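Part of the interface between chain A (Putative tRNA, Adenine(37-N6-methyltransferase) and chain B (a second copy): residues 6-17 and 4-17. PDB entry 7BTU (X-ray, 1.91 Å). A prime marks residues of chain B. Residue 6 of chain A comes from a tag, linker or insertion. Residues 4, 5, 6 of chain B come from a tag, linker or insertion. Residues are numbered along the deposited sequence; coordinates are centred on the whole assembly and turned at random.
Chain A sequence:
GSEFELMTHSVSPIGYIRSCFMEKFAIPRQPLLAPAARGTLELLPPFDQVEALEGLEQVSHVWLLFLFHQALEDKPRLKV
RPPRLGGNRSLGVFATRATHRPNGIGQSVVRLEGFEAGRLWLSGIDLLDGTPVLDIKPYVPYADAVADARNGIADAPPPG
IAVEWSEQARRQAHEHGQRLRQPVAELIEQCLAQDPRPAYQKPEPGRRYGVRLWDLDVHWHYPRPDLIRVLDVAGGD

Chain A (6-17) LMTHSVSPIGYI
Chain B, residues 4-17: FELMTHSVSPIGYI

Two copies of one short strand can join by antiparallel pairing about a shared central residue, and this homodimer contact is a compact example. The core polar links are four backbone hydrogen bonds joining His9 to Val11′ and Val11 to His9′. Val11′ N donates to His9 O (2.9 Å) and Val11 N to His9′ O (2.9 Å), both nearly straight at 171°. His9 N gives to Val11′ O at 3.0 Å and His9′ N to Val11 O at 2.8 Å, more bent at 140° and 143°.

Beyond each end of this ladder, a serine hydroxyl takes over from the backbone. Ser12′ OG, with chi1 at -82° (m), donates to Met7 O at 2.7 Å. At the other end the symmetry is imperfect: Ser12 OG (chi1 -74°, m) lies 2.8 Å from Met7′ O and 2.6 Å from OE2 of Glu5′, a tag residue, two acceptors within reach of a single proton.

These bonds fit an antiparallel register centred on Ser10 and Ser10′. Strands 9-11 run at 142° to each other, with axes approaching to 4.7 Å, and every residue is extended, phi from -145° to -93° and psi from 126° to 158°. Ser10 faces Ser10′ as the central non-hydrogen-bonded pair, flanked by the hydrogen-bonded pairs His9-Val11′ and Val11-His9′, with CA atoms 5.4 and 5.3 Å apart. CA-H...O contacts fill the gaps, as from Ser10 CA to His9′ O (3.4 Å) and Thr8′ CA to Val11 O (3.3 Å).

Alternation sends the two serines to one face, where their rotamers differ (Ser10 m, Ser10′ t); a water bridges them, 2.6 Å from Ser10 OG and 2.9 Å from Ser10′ OG. The opposite face carries His9, Val11 and their mates. Each histidine is t at chi1, each valine m, and the valine CG2 lies at the edge of the imidazole across from it, near its plane; His9 CB to Val11′ CG2 and Val11 CG2 to His9′ CB are both 3.9 Å.

Beyond strands 9-11, methionine extends the apolar contact. Met7 and Met7′ both adopt t, t, m. Met7 SD meets Pro13′ CG and Met7′ SD meets Pro13 CG, each at 3.8 Å, while each terminal methyl reaches the edge of a tyrosine ring (chi1 m) on strand 15-17: Met7 CE is 3.9 Å from Tyr16′ CE1, and Met7′ CE is 3.8 Å from Tyr16 CE2. A second water ties one such corner together, accepting from Met7 N at 3.0 Å and lying 2.5 Å from Tyr16′ OH. Altogether 761 Å² is buried.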

ATOM      1  N   LEU A   6     -19.871 -13.966  10.065  1.00 48.28           N
ATOM      2  CA  LEU A   6     -18.770 -13.148   9.565  1.00 46.02           C
ATOM      3  C   LEU A   6     -18.399 -12.083  10.593  1.00 45.99           C
ATOM      4  O   LEU A   6     -19.263 -11.353  11.090  1.00 49.44           O
ATOM      5  CB  LEU A   6     -19.112 -12.489   8.225  1.00 44.41           C
ATOM      6  N   MET A   7     -17.111 -12.051  10.937  1.00 41.52           N
ATOM      7  CA  MET A   7     -16.510 -11.018  11.766  1.00 38.19           C
ATOM      8  C   MET A   7     -16.747  -9.630  11.173  1.00 32.26           C
ATOM      9  O   MET A   7     -16.711  -9.447   9.953  1.00 25.83           O
ATOM     10  CB  MET A   7     -15.003 -11.301  11.888  1.00 43.33           C
ATOM     11  CG  MET A   7     -14.152 -10.232  12.558  1.00 49.63           C
ATOM     12  SD  MET A   7     -12.440 -10.204  11.956  1.00 55.12           S
ATOM     13  CE  MET A   7     -11.877 -11.859  12.320  1.00 55.73           C
ATOM     14  N   THR A   8     -16.979  -8.645  12.035  1.00 29.75           N
ATOM     15  CA  THR A   8     -17.061  -7.246  11.609  1.00 30.16           C
ATOM     16  C   THR A   8     -16.069  -6.435  12.428  1.00 26.04           C
ATOM     17  O   THR A   8     -15.685  -6.838  13.533  1.00 30.58           O
ATOM     18  CB  THR A   8     -18.463  -6.663  11.812  1.00 32.48           C
ATOM     19  OG1 THR A   8     -18.856  -6.889  13.185  1.00 35.76           O
ATOM     20  CG2 THR A   8     -19.444  -7.359  10.886  1.00 35.10           C
ATOM     21  N   HIS A   9     -15.645  -5.318  11.857  1.00 24.40           N
ATOM     22  CA  HIS A   9     -14.689  -4.389  12.439  1.00 24.50           C
ATOM     23  C   HIS A   9     -15.092  -2.978  12.021  1.00 23.82           C
ATOM     24  O   HIS A   9     -15.206  -2.720  10.829  1.00 22.27           O
ATOM     25  CB  HIS A   9     -13.274  -4.705  11.896  1.00 22.66           C
ATOM     26  CG  HIS A   9     -12.218  -3.734  12.326  1.00 25.73           C
ATOM     27  ND1 HIS A   9     -11.745  -3.675  13.620  1.00 28.76           N
ATOM     28  CD2 HIS A   9     -11.547  -2.781  11.639  1.00 23.63           C
ATOM     29  CE1 HIS A   9     -10.810  -2.748  13.709  1.00 26.20           C
ATOM     30  NE2 HIS A   9     -10.670  -2.190  12.522  1.00 23.92           N
ATOM     31  N   SER A  10     -15.263  -2.055  12.974  1.00 21.28           N
ATOM     32  CA  SER A  10     -15.610  -0.676  12.636  1.00 23.84           C
ATOM     33  C   SER A  10     -14.363   0.176  12.512  1.00 23.90           C
ATOM     34  O   SER A  10     -13.434   0.064  13.323  1.00 23.37           O
ATOM     35  CB  SER A  10     -16.541  -0.030  13.669  1.00 30.24           C
ATOM     36  OG  SER A  10     -17.531  -0.963  14.014  1.00 41.68           O
ATOM     37  N   VAL A  11     -14.344   1.009  11.480  1.00 21.89           N
ATOM     38  CA  VAL A  11     -13.304   2.007  11.273  1.00 22.70           C
ATOM     39  C   VAL A  11     -13.974   3.385  11.256  1.00 25.43           C
ATOM     40  O   VAL A  11     -15.156   3.529  10.900  1.00 20.50           O
ATOM     41  CB  VAL A  11     -12.498   1.749   9.972  1.00 20.24           C
ATOM     42  CG1 VAL A  11     -11.828   0.346  10.015  1.00 20.74           C
ATOM     43  CG2 VAL A  11     -13.397   1.915   8.746  1.00 16.90           C
ATOM     44  N   SER A  12     -13.194   4.406  11.638  1.00 18.68           N
ATOM     45  CA  SER A  12     -13.631   5.792  11.668  1.00 20.33           C
ATOM     46  C   SER A  12     -12.465   6.625  11.173  1.00 22.60           C
ATOM     47  O   SER A  12     -11.296   6.272  11.399  1.00 25.98           O
ATOM     48  CB  SER A  12     -14.058   6.285  13.074  1.00 27.40           C
ATOM     49  OG  SER A  12     -15.302   5.760  13.431  1.00 34.70           O
ATOM     50  N   PRO A  13     -12.744   7.682  10.431  1.00 22.12           N
ATOM     51  CA  PRO A  13     -11.655   8.470   9.855  1.00 19.62           C
ATOM     52  C   PRO A  13     -10.839   9.141  10.948  1.00 21.33           C
ATOM     53  O   PRO A  13     -11.381   9.616  11.943  1.00 21.42           O
ATOM     54  CB  PRO A  13     -12.377   9.532   9.004  1.00 20.39           C
ATOM     55  CG  PRO A  13     -13.814   9.177   9.024  1.00 21.20           C
ATOM     56  CD  PRO A  13     -14.075   8.220  10.138  1.00 22.61           C
ATOM     57  N   ILE A  14      -9.536   9.215  10.733  1.00 17.82           N
ATOM     58  CA  ILE A  14      -8.693  10.112  11.533  1.00 23.74           C
ATOM     59  C   ILE A  14      -8.657  11.541  10.989  1.00 19.14           C
ATOM     60  O   ILE A  14      -8.101  12.437  11.653  1.00 20.77           O
ATOM     61  CB  ILE A  14      -7.257   9.561  11.595  1.00 20.02           C
ATOM     62  CG1 ILE A  14      -6.671   9.576  10.183  1.00 18.47           C
ATOM     63  CG2 ILE A  14      -7.234   8.132  12.179  1.00 17.91           C
ATOM     64  CD1 ILE A  14      -5.117   9.222  10.167  1.00 21.76           C
ATOM     65  N   GLY A  15      -9.201  11.781   9.802  1.00 19.97           N
ATOM     66  CA  GLY A  15      -9.176  13.114   9.217  1.00 17.83           C
ATOM     67  C   GLY A  15      -9.812  13.065   7.828  1.00 19.31           C
ATOM     68  O   GLY A  15     -10.250  12.006   7.351  1.00 17.45           O
ATOM     69  N   TYR A  16      -9.864  14.235   7.190  1.00 16.21           N
ATOM     70  CA  TYR A  16     -10.512  14.393   5.875  1.00 16.33           C
ATOM     71  C   TYR A  16      -9.592  15.180   4.957  1.00 16.55           C
ATOM     72  O   TYR A  16      -8.922  16.131   5.389  1.00 18.60           O
ATOM     73  CB  TYR A  16     -11.865  15.114   5.989  1.00 16.92           C
ATOM     74  CG  TYR A  16     -12.887  14.315   6.770  1.00 19.69           C
ATOM     75  CD1 TYR A  16     -12.946  14.394   8.166  1.00 20.22           C
ATOM     76  CD2 TYR A  16     -13.790  13.469   6.121  1.00 21.22           C
ATOM     77  CE1 TYR A  16     -13.880  13.665   8.898  1.00 17.64           C
ATOM     78  CE2 TYR A  16     -14.757  12.729   6.850  1.00 20.56           C
ATOM     79  CZ  TYR A  16     -14.775  12.816   8.240  1.00 20.65           C
ATOM     80  OH  TYR A  16     -15.706  12.087   8.959  1.00 22.23           O
ATOM     81  N   ILE A  17      -9.599  14.804   3.689  1.00 16.21           N
ATOM     82  CA  ILE A  17      -8.778  15.455   2.682  1.00 16.62           C
ATOM     83  C   ILE A  17      -9.471  16.733   2.232  1.00 19.27           C
ATOM     84  O   ILE A  17     -10.685  16.731   1.977  1.00 20.24           O
ATOM     85  CB  ILE A  17      -8.572  14.511   1.478  1.00 17.66           C
ATOM     86  CG1 ILE A  17      -7.665  13.319   1.812  1.00 22.22           C
ATOM     87  CG2 ILE A  17      -8.019  15.287   0.255  1.00 14.20           C
ATOM     88  CD1 ILE A  17      -6.227  13.716   2.215  1.00 22.92           C
TER
ATOM     89  N   PHE B   4     -19.633   8.684  19.413  1.00 61.32           N
ATOM     90  CA  PHE B   4     -19.461  10.119  19.184  1.00 59.60           C
ATOM     91  C   PHE B   4     -18.694  10.442  17.875  1.00 54.80           C
ATOM     92  O   PHE B   4     -18.617  11.614  17.469  1.00 54.70           O
ATOM     93  CB  PHE B   4     -18.759  10.750  20.391  1.00 61.24           C
ATOM     94  N   GLU B   5     -18.122   9.426  17.217  1.00 51.95           N
ATOM     95  CA  GLU B   5     -17.432   9.652  15.947  1.00 45.74           C
ATOM     96  C   GLU B   5     -18.421  10.130  14.893  1.00 39.04           C
ATOM     97  O   GLU B   5     -19.574   9.695  14.850  1.00 36.82           O
ATOM     98  CB  GLU B   5     -16.732   8.387  15.474  1.00 53.21           C
ATOM     99  CG  GLU B   5     -15.800   7.814  16.494  1.00 63.89           C
ATOM    100  CD  GLU B   5     -15.625   6.325  16.319  1.00 72.87           C
ATOM    101  OE1 GLU B   5     -16.607   5.585  16.562  1.00 75.59           O
ATOM    102  OE2 GLU B   5     -14.514   5.895  15.945  1.00 75.84           O
ATOM    103  N   LEU B   6     -17.979  11.083  14.070  1.00 33.43           N
ATOM    104  CA  LEU B   6     -18.880  11.644  13.062  1.00 35.98           C
ATOM    105  C   LEU B   6     -19.183  10.622  11.976  1.00 33.36           C
ATOM    106  O   LEU B   6     -20.244  10.689  11.343  1.00 33.74           O
ATOM    107  CB  LEU B   6     -18.288  12.909  12.436  1.00 35.32           C
ATOM    108  CG  LEU B   6     -17.957  14.109  13.313  1.00 41.36           C
ATOM    109  CD1 LEU B   6     -17.125  15.150  12.530  1.00 41.96           C
ATOM    110  CD2 LEU B   6     -19.209  14.736  13.815  1.00 35.03           C
ATOM    111  N   MET B   7     -18.285   9.658  11.759  1.00 28.62           N
ATOM    112  CA  MET B   7     -18.515   8.666  10.718  1.00 29.01           C
ATOM    113  C   MET B   7     -17.932   7.323  11.141  1.00 28.97           C
ATOM    114  O   MET B   7     -16.846   7.269  11.726  1.00 25.04           O
ATOM    115  CB  MET B   7     -17.897   9.137   9.387  1.00 29.73           C
ATOM    116  CG  MET B   7     -17.872   8.072   8.270  1.00 30.64           C
ATOM    117  SD  MET B   7     -16.878   8.628   6.831  1.00 33.28           S
ATOM    118  CE  MET B   7     -17.572  10.196   6.440  1.00 31.83           C
ATOM    119  N   THR B   8     -18.670   6.246  10.875  1.00 24.19           N
ATOM    120  CA  THR B   8     -18.169   4.883  11.076  1.00 26.05           C
ATOM    121  C   THR B   8     -18.475   4.036   9.857  1.00 27.97           C
ATOM    122  O   THR B   8     -19.501   4.247   9.198  1.00 27.95           O
ATOM    123  CB  THR B   8     -18.803   4.246  12.298  1.00 32.30           C
ATOM    124  OG1 THR B   8     -20.196   4.036  12.020  1.00 37.76           O
ATOM    125  CG2 THR B   8     -18.686   5.213  13.526  1.00 29.40           C
ATOM    126  N   HIS B   9     -17.640   3.018   9.615  1.00 20.96           N
ATOM    127  CA  HIS B   9     -17.787   2.167   8.435  1.00 19.82           C
ATOM    128  C   HIS B   9     -17.426   0.745   8.840  1.00 24.64           C
ATOM    129  O   HIS B   9     -16.425   0.539   9.527  1.00 26.01           O
ATOM    130  CB  HIS B   9     -16.890   2.651   7.293  1.00 22.19           C
ATOM    131  CG  HIS B   9     -16.844   1.730   6.105  1.00 25.89           C
ATOM    132  ND1 HIS B   9     -17.939   1.505   5.297  1.00 26.58           N
ATOM    133  CD2 HIS B   9     -15.834   0.965   5.593  1.00 22.85           C
ATOM    134  CE1 HIS B   9     -17.614   0.634   4.347  1.00 26.25           C
ATOM    135  NE2 HIS B   9     -16.338   0.309   4.493  1.00 23.62           N
ATOM    136  N   SER B  10     -18.250  -0.221   8.487  1.00 19.69           N
ATOM    137  CA  SER B  10     -18.015  -1.607   8.885  1.00 22.12           C
ATOM    138  C   SER B  10     -17.289  -2.351   7.773  1.00 22.13           C
ATOM    139  O   SER B  10     -17.665  -2.238   6.597  1.00 21.28           O
ATOM    140  CB  SER B  10     -19.340  -2.299   9.236  1.00 26.95           C
ATOM    141  OG  SER B  10     -19.065  -3.590   9.774  1.00 27.14           O
ATOM    142  N   VAL B  11     -16.237  -3.099   8.132  1.00 19.00           N
ATOM    143  CA  VAL B  11     -15.568  -3.957   7.155  1.00 21.73           C
ATOM    144  C   VAL B  11     -15.629  -5.396   7.657  1.00 22.54           C
ATOM    145  O   VAL B  11     -15.759  -5.663   8.863  1.00 22.45           O
ATOM    146  CB  VAL B  11     -14.100  -3.516   6.884  1.00 20.20           C
ATOM    147  CG1 VAL B  11     -14.090  -2.071   6.349  1.00 22.84           C
ATOM    148  CG2 VAL B  11     -13.245  -3.657   8.146  1.00 16.80           C
ATOM    149  N   SER B  12     -15.499  -6.333   6.718  1.00 16.92           N
ATOM    150  CA  SER B  12     -15.485  -7.765   7.042  1.00 19.04           C
ATOM    151  C   SER B  12     -14.452  -8.475   6.183  1.00 20.26           C
ATOM    152  O   SER B  12     -14.259  -8.099   5.020  1.00 21.50           O
ATOM    153  CB  SER B  12     -16.856  -8.410   6.754  1.00 24.22           C
ATOM    154  OG  SER B  12     -17.747  -8.192   7.801  1.00 30.04           O
ATOM    155  N   PRO B  13     -13.787  -9.504   6.705  1.00 19.58           N
ATOM    156  CA  PRO B  13     -12.729 -10.144   5.906  1.00 18.69           C
ATOM    157  C   PRO B  13     -13.328 -10.755   4.653  1.00 17.88           C
ATOM    158  O   PRO B  13     -14.411 -11.332   4.698  1.00 17.98           O
ATOM    159  CB  PRO B  13     -12.163 -11.238   6.826  1.00 19.56           C
ATOM    160  CG  PRO B  13     -12.761 -10.982   8.229  1.00 25.17           C
ATOM    161  CD  PRO B  13     -13.970 -10.079   8.051  1.00 19.15           C
ATOM    162  N   ILE B  14     -12.593 -10.635   3.536  1.00 18.45           N
ATOM    163  CA  ILE B  14     -12.886 -11.446   2.353  1.00 19.63           C
ATOM    164  C   ILE B  14     -12.225 -12.813   2.432  1.00 19.26           C
ATOM    165  O   ILE B  14     -12.533 -13.690   1.624  1.00 19.35           O
ATOM    166  CB  ILE B  14     -12.428 -10.673   1.108  1.00 17.80           C
ATOM    167  CG1 ILE B  14     -10.962 -10.304   1.240  1.00 18.24           C
ATOM    168  CG2 ILE B  14     -13.270  -9.368   0.985  1.00 17.73           C
ATOM    169  CD1 ILE B  14     -10.251 -10.000  -0.068  1.00 19.78           C
ATOM    170  N   GLY B  15     -11.311 -13.013   3.381  1.00 19.50           N
ATOM    171  CA  GLY B  15     -10.643 -14.305   3.487  1.00 19.31           C
ATOM    172  C   GLY B  15      -9.644 -14.260   4.633  1.00 17.97           C
ATOM    173  O   GLY B  15      -9.530 -13.252   5.345  1.00 15.22           O
ATOM    174  N   TYR B  16      -8.981 -15.410   4.849  1.00 16.12           N
ATOM    175  CA  TYR B  16      -8.059 -15.558   5.970  1.00 15.47           C
ATOM    176  C   TYR B  16      -6.761 -16.157   5.450  1.00 14.94           C
ATOM    177  O   TYR B  16      -6.787 -17.004   4.544  1.00 19.59           O
ATOM    178  CB  TYR B  16      -8.634 -16.460   7.074  1.00 18.37           C
ATOM    179  CG  TYR B  16      -9.733 -15.771   7.856  1.00 23.04           C
ATOM    180  CD1 TYR B  16      -9.441 -15.012   8.991  1.00 23.61           C
ATOM    181  CD2 TYR B  16     -11.070 -15.901   7.473  1.00 22.03           C
ATOM    182  CE1 TYR B  16     -10.482 -14.393   9.751  1.00 22.85           C
ATOM    183  CE2 TYR B  16     -12.086 -15.283   8.191  1.00 24.34           C
ATOM    184  CZ  TYR B  16     -11.804 -14.526   9.314  1.00 26.54           C
ATOM    185  OH  TYR B  16     -12.864 -13.924  10.004  1.00 26.96           O
ATOM    186  N   ILE B  17      -5.644 -15.721   6.045  1.00 16.94           N
ATOM    187  CA  ILE B  17      -4.309 -16.217   5.708  1.00 17.18           C
ATOM    188  C   ILE B  17      -4.042 -17.549   6.408  1.00 17.81           C
ATOM    189  O   ILE B  17      -4.350 -17.728   7.592  1.00 19.57           O
ATOM    190  CB  ILE B  17      -3.241 -15.177   6.098  1.00 17.61           C
ATOM    191  CG1 ILE B  17      -3.367 -13.935   5.178  1.00 16.22           C
ATOM    192  CG2 ILE B  17      -1.838 -15.811   5.994  1.00 17.05           C
ATOM    193  CD1 ILE B  17      -2.982 -14.216   3.675  1.00 14.14           C
TER
HETATM  194  O   HOH W   1     -15.287 -14.119   9.656  1.00 30.57           O
HETATM  195  O   HOH W   2     -18.561  -2.805  12.522  1.00 34.73           O